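Local coordinates for protein EDTA monooxygenase (EDTA-degrading bacterium BNC1, PDB 5DQP) that probably catalyses a flavin-dependent monooxygenation in the breakdown of EDTA, using reduced FMN supplied by a partner flavin reductase, at residues E43-G48 and P87-I92; P203-P208 and E415-E420. All blocks are in the same frame, centred on the assembly; numbering follows the deposited sequence.

Contact 1 of 2, residues E43-G48 and P87-I92; sequences EIARRG and PDIGGI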
ATOM      1  N   GLU A  43     -10.699   9.441 -11.888  1.00 20.67           N
ATOM      2  CA  GLU A  43     -10.896  10.757 -12.504  1.00 21.68           C
ATOM      3  C   GLU A  43     -12.354  10.971 -12.924  1.00 22.27           C
ATOM      4  O   GLU A  43     -12.847  12.105 -12.902  1.00 22.05           O
ATOM      5  CB  GLU A  43      -9.961  10.928 -13.708  1.00 22.10           C
ATOM      6  CG  GLU A  43      -8.477  11.255 -13.387  1.00 32.21           C
ATOM      7  CD  GLU A  43      -8.198  12.721 -12.926  1.00 48.23           C
ATOM      8  OE1 GLU A  43      -6.998  13.069 -12.773  1.00 42.03           O
ATOM      9  OE2 GLU A  43      -9.149  13.524 -12.712  1.00 41.18           O
ATOM     10  N   ILE A  44     -13.067   9.908 -13.310  1.00 15.66           N
ATOM     11  CA  ILE A  44     -14.503  10.047 -13.540  1.00 20.22           C
ATOM     12  C   ILE A  44     -15.224  10.391 -12.236  1.00 18.63           C
ATOM     13  O   ILE A  44     -16.063  11.296 -12.195  1.00 20.13           O
ATOM     14  CB  ILE A  44     -15.070   8.774 -14.194  1.00 23.77           C
ATOM     15  CG1 ILE A  44     -14.627   8.695 -15.662  1.00 20.37           C
ATOM     16  CG2 ILE A  44     -16.608   8.715 -14.061  1.00 19.73           C
ATOM     17  CD1 ILE A  44     -14.829   7.294 -16.267  1.00 24.22           C
ATOM     18  N   ALA A  45     -14.914   9.677 -11.150  1.00 19.37           N
ATOM     19  CA  ALA A  45     -15.555   9.992  -9.875  1.00 19.92           C
ATOM     20  C   ALA A  45     -15.189  11.401  -9.412  1.00 17.69           C
ATOM     21  O   ALA A  45     -16.030  12.124  -8.863  1.00 20.27           O
ATOM     22  CB  ALA A  45     -15.171   8.945  -8.820  1.00 18.23           C
ATOM     23  N   ARG A  46     -13.944  11.820  -9.644  1.00 20.39           N
ATOM     24  CA  ARG A  46     -13.531  13.175  -9.268  1.00 22.70           C
ATOM     25  C   ARG A  46     -14.338  14.232 -10.016  1.00 21.75           C
ATOM     26  O   ARG A  46     -14.791  15.221  -9.421  1.00 19.35           O
ATOM     27  CB  ARG A  46     -12.041  13.357  -9.542  1.00 21.35           C
ATOM     28  CG  ARG A  46     -11.448  14.678  -9.047  1.00 26.06           C
ATOM     29  CD  ARG A  46     -10.070  14.880  -9.694  1.00 32.39           C
ATOM     30  NE  ARG A  46      -9.676  16.274  -9.674  1.00 37.56           N
ATOM     31  CZ  ARG A  46     -10.116  17.186 -10.532  1.00 50.09           C
ATOM     32  NH1 ARG A  46     -10.978  16.851 -11.489  1.00 37.74           N
ATOM     33  NH2 ARG A  46      -9.695  18.442 -10.424  1.00 64.50           N
ATOM     34  N   ARG A  47     -14.539  14.026 -11.320  1.00 18.49           N
ATOM     35  CA  ARG A  47     -15.369  14.934 -12.115  1.00 24.97           C
ATOM     36  C   ARG A  47     -16.804  15.013 -11.577  1.00 23.37           C
ATOM     37  O   ARG A  47     -17.415  16.089 -11.606  1.00 23.52           O
ATOM     38  CB  ARG A  47     -15.360  14.504 -13.586  1.00 20.21           C
ATOM     39  CG  ARG A  47     -16.369  15.262 -14.462  1.00 29.45           C
ATOM     40  CD  ARG A  47     -16.239  14.889 -15.941  1.00 30.96           C
ATOM     41  NE  ARG A  47     -17.104  13.767 -16.329  1.00 31.44           N
ATOM     42  CZ  ARG A  47     -16.663  12.589 -16.755  1.00 28.97           C
ATOM     43  NH1 ARG A  47     -15.359  12.363 -16.867  1.00 30.74           N
ATOM     44  NH2 ARG A  47     -17.527  11.638 -17.086  1.00 33.09           N
ATOM     45  N   GLY A  48     -17.337  13.916 -11.042  1.00 18.63           N
ATOM     46  CA  GLY A  48     -18.629  13.944 -10.384  1.00 17.51           C
ATOM     47  C   GLY A  48     -18.650  14.477  -8.969  1.00 23.19           C
ATOM     48  O   GLY A  48     -19.733  14.568  -8.374  1.00 21.03           O
ATOM     49  N   PRO A  87      -6.033  14.183  -7.705  1.00 26.04           N
ATOM     50  CA  PRO A  87      -6.299  14.992  -6.508  1.00 25.21           C
ATOM     51  C   PRO A  87      -7.756  14.907  -6.055  1.00 22.59           C
ATOM     52  O   PRO A  87      -8.607  14.307  -6.708  1.00 23.17           O
ATOM     53  CB  PRO A  87      -5.954  16.407  -6.967  1.00 25.76           C
ATOM     54  CG  PRO A  87      -6.260  16.398  -8.435  1.00 28.21           C
ATOM     55  CD  PRO A  87      -5.907  15.006  -8.922  1.00 24.52           C
ATOM     56  N   ASP A  88      -8.012  15.487  -4.875  1.00 17.99           N
ATOM     57  CA  ASP A  88      -9.355  15.761  -4.363  1.00 25.74           C
ATOM     58  C   ASP A  88     -10.085  14.535  -3.824  1.00 21.40           C
ATOM     59  O   ASP A  88     -10.504  14.511  -2.671  1.00 19.05           O
ATOM     60  CB  ASP A  88     -10.215  16.409  -5.454  1.00 22.41           C
ATOM     61  CG  ASP A  88      -9.711  17.789  -5.858  1.00 30.59           C
ATOM     62  OD1 ASP A  88      -9.283  18.577  -4.976  1.00 29.39           O
ATOM     63  OD2 ASP A  88      -9.758  18.085  -7.064  1.00 31.83           O
ATOM     64  N   ILE A  89     -10.295  13.528  -4.659  1.00 21.65           N
ATOM     65  CA  ILE A  89     -11.206  12.471  -4.266  1.00 19.49           C
ATOM     66  C   ILE A  89     -10.601  11.653  -3.140  1.00 16.11           C
ATOM     67  O   ILE A  89      -9.406  11.332  -3.149  1.00 22.32           O
ATOM     68  CB  ILE A  89     -11.550  11.596  -5.474  1.00 20.66           C
ATOM     69  CG1 ILE A  89     -12.605  10.572  -5.055  1.00 16.09           C
ATOM     70  CG2 ILE A  89     -10.282  11.009  -6.047  1.00 19.68           C
ATOM     71  CD1 ILE A  89     -13.419  10.119  -6.176  1.00 19.44           C
ATOM     72  N   GLY A  90     -11.423  11.322  -2.155  1.00 18.78           N
ATOM     73  CA  GLY A  90     -10.988  10.443  -1.096  1.00 18.23           C
ATOM     74  C   GLY A  90     -10.914   8.994  -1.540  1.00 19.86           C
ATOM     75  O   GLY A  90     -11.299   8.615  -2.651  1.00 20.41           O
ATOM     76  N   GLY A  91     -10.416   8.163  -0.635  1.00 19.21           N
ATOM     77  CA  GLY A  91     -10.336   6.744  -0.891  1.00 14.27           C
ATOM     78  C   GLY A  91     -10.523   5.982   0.398  1.00 22.21           C
ATOM     79  O   GLY A  91     -10.101   6.439   1.459  1.00 21.45           O
ATOM     80  N   ILE A  92     -11.182   4.832   0.319  1.00 15.31           N
ATOM     81  CA  ILE A  92     -11.435   3.977   1.465  1.00 14.40           C
ATOM     82  C   ILE A  92     -10.900   2.613   1.098  1.00 18.67           C
ATOM     83  O   ILE A  92     -11.324   2.037   0.089  1.00 20.94           O
ATOM     84  CB  ILE A  92     -12.935   3.901   1.800  1.00 18.52           C
ATOM     85  CG1 ILE A  92     -13.468   5.308   2.168  1.00 21.05           C
ATOM     86  CG2 ILE A  92     -13.200   2.837   2.875  1.00 12.80           C
ATOM     87  CD1 ILE A  92     -15.012   5.444   2.061  1.00 18.82           C
TER
HETATM   88  O   HOH W   1      -8.485  19.896  -7.998  1.00 39.49           O
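R46 sends CG anti to its backbone N (chi1 -173°) and runs extended as far as NE, a course that carries NE past the P87 ring to the carboxylate of D88; in I89, chi1 sets CG1 likewise anti to N, and an extended chi2 carries CD1 on to the helix at A45. The bond from R46 NE to D88 OD2 is a salt bridge of 3.2 Å, but as a hydrogen bond it is weak and strongly bent, 121° at the hydrogen, the two charged planes being 31° apart. A water appears to link R46 NH2 and D88 OD2 as well, though it sits implausibly close to the oxygen and the bridge is doubtful. On the helix, E43 OE2 lies 4.0 Å from R46 NH1, well out of the guanidinium plane, and adds attraction between charges rather than a directed bond. P87 CG packs 3.6 Å from R46 NE, and P87 O lies 3.4 Å from R46 CD. In the luciferase-like TIM-barrel fold this joins the C-terminal end of outer helix 35-47 to the loop leading into barrel strand 90-96, which pairs in parallel with strand 52-55. An alanine in place of R46 would probably leave D88 without this charged mate and open a gap beside the P87 ring. Deeper in, the methyl A45 CB meets I89 CD1 at 3.4 Å, tighter than usual for two carbons, and CD1 also lies 3.9 Å from R46 N. The turn before the strand is closed by I89 N bonding to P87 O, while I89 O accepts from R119.

Contact 2 of 2, residues P203-P208 and E415-E420; sequences PPYGPP and ESTLRE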
ATOM      1  N   PRO A 203      -1.871  14.000  11.820  1.00 25.98           N
ATOM      2  CA  PRO A 203      -2.040  15.267  11.115  1.00 24.31           C
ATOM      3  C   PRO A 203      -2.869  16.220  11.952  1.00 25.55           C
ATOM      4  O   PRO A 203      -3.585  15.784  12.861  1.00 24.17           O
ATOM      5  CB  PRO A 203      -2.784  14.861   9.830  1.00 23.23           C
ATOM      6  CG  PRO A 203      -2.643  13.326   9.761  1.00 24.67           C
ATOM      7  CD  PRO A 203      -2.638  12.909  11.198  1.00 22.45           C
ATOM      8  N   PRO A 204      -2.824  17.521  11.653  1.00 26.66           N
ATOM      9  CA  PRO A 204      -3.625  18.478  12.424  1.00 27.12           C
ATOM     10  C   PRO A 204      -5.117  18.344  12.192  1.00 31.00           C
ATOM     11  O   PRO A 204      -5.908  18.807  13.020  1.00 32.21           O
ATOM     12  CB  PRO A 204      -3.102  19.839  11.940  1.00 28.45           C
ATOM     13  CG  PRO A 204      -2.594  19.570  10.571  1.00 28.84           C
ATOM     14  CD  PRO A 204      -2.002  18.186  10.625  1.00 26.62           C
ATOM     15  N   TYR A 205      -5.544  17.708  11.116  1.00 26.40           N
ATOM     16  CA  TYR A 205      -6.970  17.517  10.887  1.00 27.87           C
ATOM     17  C   TYR A 205      -7.471  16.138  11.350  1.00 29.39           C
ATOM     18  O   TYR A 205      -8.629  15.792  11.101  1.00 25.30           O
ATOM     19  CB  TYR A 205      -7.276  17.749   9.405  1.00 27.94           C
ATOM     20  CG  TYR A 205      -6.279  17.032   8.530  1.00 24.40           C
ATOM     21  CD1 TYR A 205      -6.397  15.667   8.302  1.00 22.93           C
ATOM     22  CD2 TYR A 205      -5.210  17.705   7.948  1.00 25.88           C
ATOM     23  CE1 TYR A 205      -5.479  14.994   7.546  1.00 19.65           C
ATOM     24  CE2 TYR A 205      -4.284  17.029   7.160  1.00 23.61           C
ATOM     25  CZ  TYR A 205      -4.429  15.677   6.961  1.00 23.22           C
ATOM     26  OH  TYR A 205      -3.525  14.990   6.184  1.00 23.79           O
ATOM     27  N   GLY A 206      -6.637  15.350  12.022  1.00 28.91           N
ATOM     28  CA  GLY A 206      -7.114  14.168  12.700  1.00 25.88           C
ATOM     29  C   GLY A 206      -6.722  12.875  12.018  1.00 23.13           C
ATOM     30  O   GLY A 206      -6.131  12.871  10.936  1.00 24.48           O
ATOM     31  N   PRO A 207      -7.101  11.751  12.626  1.00 22.13           N
ATOM     32  CA  PRO A 207      -6.669  10.428  12.141  1.00 19.26           C
ATOM     33  C   PRO A 207      -7.480   9.960  10.937  1.00 23.47           C
ATOM     34  O   PRO A 207      -8.500  10.569  10.570  1.00 22.60           O
ATOM     35  CB  PRO A 207      -6.916   9.535  13.369  1.00 18.19           C
ATOM     36  CG  PRO A 207      -8.130  10.133  14.004  1.00 26.36           C
ATOM     37  CD  PRO A 207      -7.931  11.645  13.842  1.00 24.82           C
ATOM     38  N   PRO A 208      -7.053   8.873  10.281  1.00 23.64           N
ATOM     39  CA  PRO A 208      -7.836   8.336   9.166  1.00 18.44           C
ATOM     40  C   PRO A 208      -9.246   7.976   9.589  1.00 22.07           C
ATOM     41  O   PRO A 208      -9.481   7.526  10.712  1.00 21.98           O
ATOM     42  CB  PRO A 208      -7.058   7.075   8.758  1.00 18.16           C
ATOM     43  CG  PRO A 208      -5.650   7.324   9.268  1.00 19.44           C
ATOM     44  CD  PRO A 208      -5.863   8.040  10.562  1.00 14.79           C
ATOM     45  N   GLU A 415     -13.689  20.945   0.799  1.00 25.03           N
ATOM     46  CA  GLU A 415     -12.781  20.480   1.829  1.00 25.75           C
ATOM     47  C   GLU A 415     -11.740  19.613   1.149  1.00 24.73           C
ATOM     48  O   GLU A 415     -12.033  18.917   0.175  1.00 25.01           O
ATOM     49  CB  GLU A 415     -13.488  19.662   2.906  1.00 26.82           C
ATOM     50  CG  GLU A 415     -14.653  20.347   3.614  1.00 26.45           C
ATOM     51  CD  GLU A 415     -15.884  20.517   2.720  1.00 29.51           C
ATOM     52  OE1 GLU A 415     -16.407  21.649   2.673  1.00 33.23           O
ATOM     53  OE2 GLU A 415     -16.333  19.540   2.069  1.00 27.02           O
ATOM     54  N   SER A 416     -10.519  19.655   1.644  1.00 25.15           N
ATOM     55  CA  SER A 416      -9.494  18.842   1.022  1.00 25.07           C
ATOM     56  C   SER A 416      -9.191  17.564   1.792  1.00 23.86           C
ATOM     57  O   SER A 416      -8.436  16.729   1.296  1.00 26.00           O
ATOM     58  CB  SER A 416      -8.207  19.665   0.825  1.00 27.44           C
ATOM     59  OG  SER A 416      -7.596  19.974   2.056  1.00 30.52           O
ATOM     60  N   THR A 417      -9.749  17.372   2.976  1.00 21.59           N
ATOM     61  CA  THR A 417      -9.519  16.109   3.668  1.00 23.41           C
ATOM     62  C   THR A 417     -10.840  15.346   3.755  1.00 23.91           C
ATOM     63  O   THR A 417     -11.923  15.942   3.732  1.00 21.12           O
ATOM     64  CB  THR A 417      -8.896  16.332   5.057  1.00 27.04           C
ATOM     65  OG1 THR A 417      -9.903  16.705   6.006  1.00 27.21           O
ATOM     66  CG2 THR A 417      -7.805  17.429   4.989  1.00 20.49           C
ATOM     67  N   LEU A 418     -10.730  14.016   3.803  1.00 21.75           N
ATOM     68  CA  LEU A 418     -11.917  13.173   3.897  1.00 20.55           C
ATOM     69  C   LEU A 418     -12.653  13.393   5.217  1.00 20.03           C
ATOM     70  O   LEU A 418     -13.879  13.565   5.238  1.00 21.66           O
ATOM     71  CB  LEU A 418     -11.524  11.701   3.709  1.00 18.65           C
ATOM     72  CG  LEU A 418     -12.682  10.717   3.690  1.00 21.53           C
ATOM     73  CD1 LEU A 418     -13.665  11.030   2.547  1.00 21.13           C
ATOM     74  CD2 LEU A 418     -12.130   9.292   3.568  1.00 23.13           C
ATOM     75  N   ARG A 419     -11.930  13.417   6.337  1.00 21.12           N
ATOM     76  CA  ARG A 419     -12.602  13.661   7.615  1.00 20.49           C
ATOM     77  C   ARG A 419     -13.393  14.973   7.597  1.00 24.25           C
ATOM     78  O   ARG A 419     -14.529  15.029   8.090  1.00 25.44           O
ATOM     79  CB  ARG A 419     -11.590  13.631   8.759  1.00 18.21           C
ATOM     80  CG  ARG A 419     -12.150  14.053  10.102  1.00 22.95           C
ATOM     81  CD  ARG A 419     -11.214  13.698  11.273  1.00 23.89           C
ATOM     82  NE  ARG A 419     -10.847  12.285  11.307  1.00 20.64           N
ATOM     83  CZ  ARG A 419     -11.643  11.311  11.746  1.00 22.63           C
ATOM     84  NH1 ARG A 419     -12.841  11.600  12.213  1.00 20.19           N
ATOM     85  NH2 ARG A 419     -11.240  10.041  11.729  1.00 23.62           N
ATOM     86  N   GLU A 420     -12.836  16.035   7.006  1.00 21.45           N
ATOM     87  CA  GLU A 420     -13.570  17.304   6.977  1.00 26.16           C
ATOM     88  C   GLU A 420     -14.667  17.310   5.916  1.00 22.30           C
ATOM     89  O   GLU A 420     -15.750  17.860   6.139  1.00 22.38           O
ATOM     90  CB  GLU A 420     -12.593  18.467   6.760  1.00 31.08           C
ATOM     91  CG  GLU A 420     -11.609  18.619   7.929  1.00 40.71           C
ATOM     92  CD  GLU A 420     -10.454  19.589   7.664  1.00 60.11           C
ATOM     93  OE1 GLU A 420      -9.885  19.559   6.549  1.00 36.82           O
ATOM     94  OE2 GLU A 420     -10.103  20.370   8.585  1.00 51.18           O
TER
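The T417 methyl CG2 sits over the centre of the Y205 ring, 3.9 Å from the centroid and 9° off the ring normal, a CH-pi contact between a type I beta turn (P203 to G206) and the N-cap of the short helix 418-421. P203 CB covers the opposite face, nearer the rim, so the ring is sandwiched between its own turn and the cap. T417 CG2 is anti to the carbonyl carbon, whereas OG1 lies between backbone N and carbonyl carbon (chi1 80°), where it accepts from E420 N and donates to E420 OE1, 2.9 Å away and met from above the carboxylate plane. E420 OE2 then rests 3.9 Å from Y205 CB. Beside this, R419 lays its guanidinium edge against the loop that enters barrel strand 210-213. Its CD passes 3.3 Å from Y205 O, and the bend at chi3 (-54°) beyond it turns NE toward P207 O. NE and NH2 grip the single oxygen P207 O side-on. This oxygen lies in the guanidinium plane, but the two donors reach it differently: NE within the carbonyl plane, NH2 from well above it. The far side of the group is held by a salt bridge from NH1 to E228 and a hydrogen bond to P425 O, which fixes its rotation. NH2 also reaches the next carbonyl, P208 O at 3.2 Å, in a weak, bent bond.

Overall arrangement
Contact 1 closes before contact 2 opens along the chain, yet their centres are 16 Å apart and they touch, L418 CD2 packing against G91 O at 4.1 Å. Both lie where strands of the parallel barrel sheet begin: strand 90-96 (contact 1) and strand 210-213, entered from the loop of contact 2, each pair with strand 120-125. The C-terminal segment 415-420 ties the two together: R421, just beyond it, bonds to D88 O of contact 1 and to E415 O of contact 2. The tail thus returns to the end of the barrel where strands 90-96 and 210-213 begin. Both contacts lie away from the predicted FMN-binding residues.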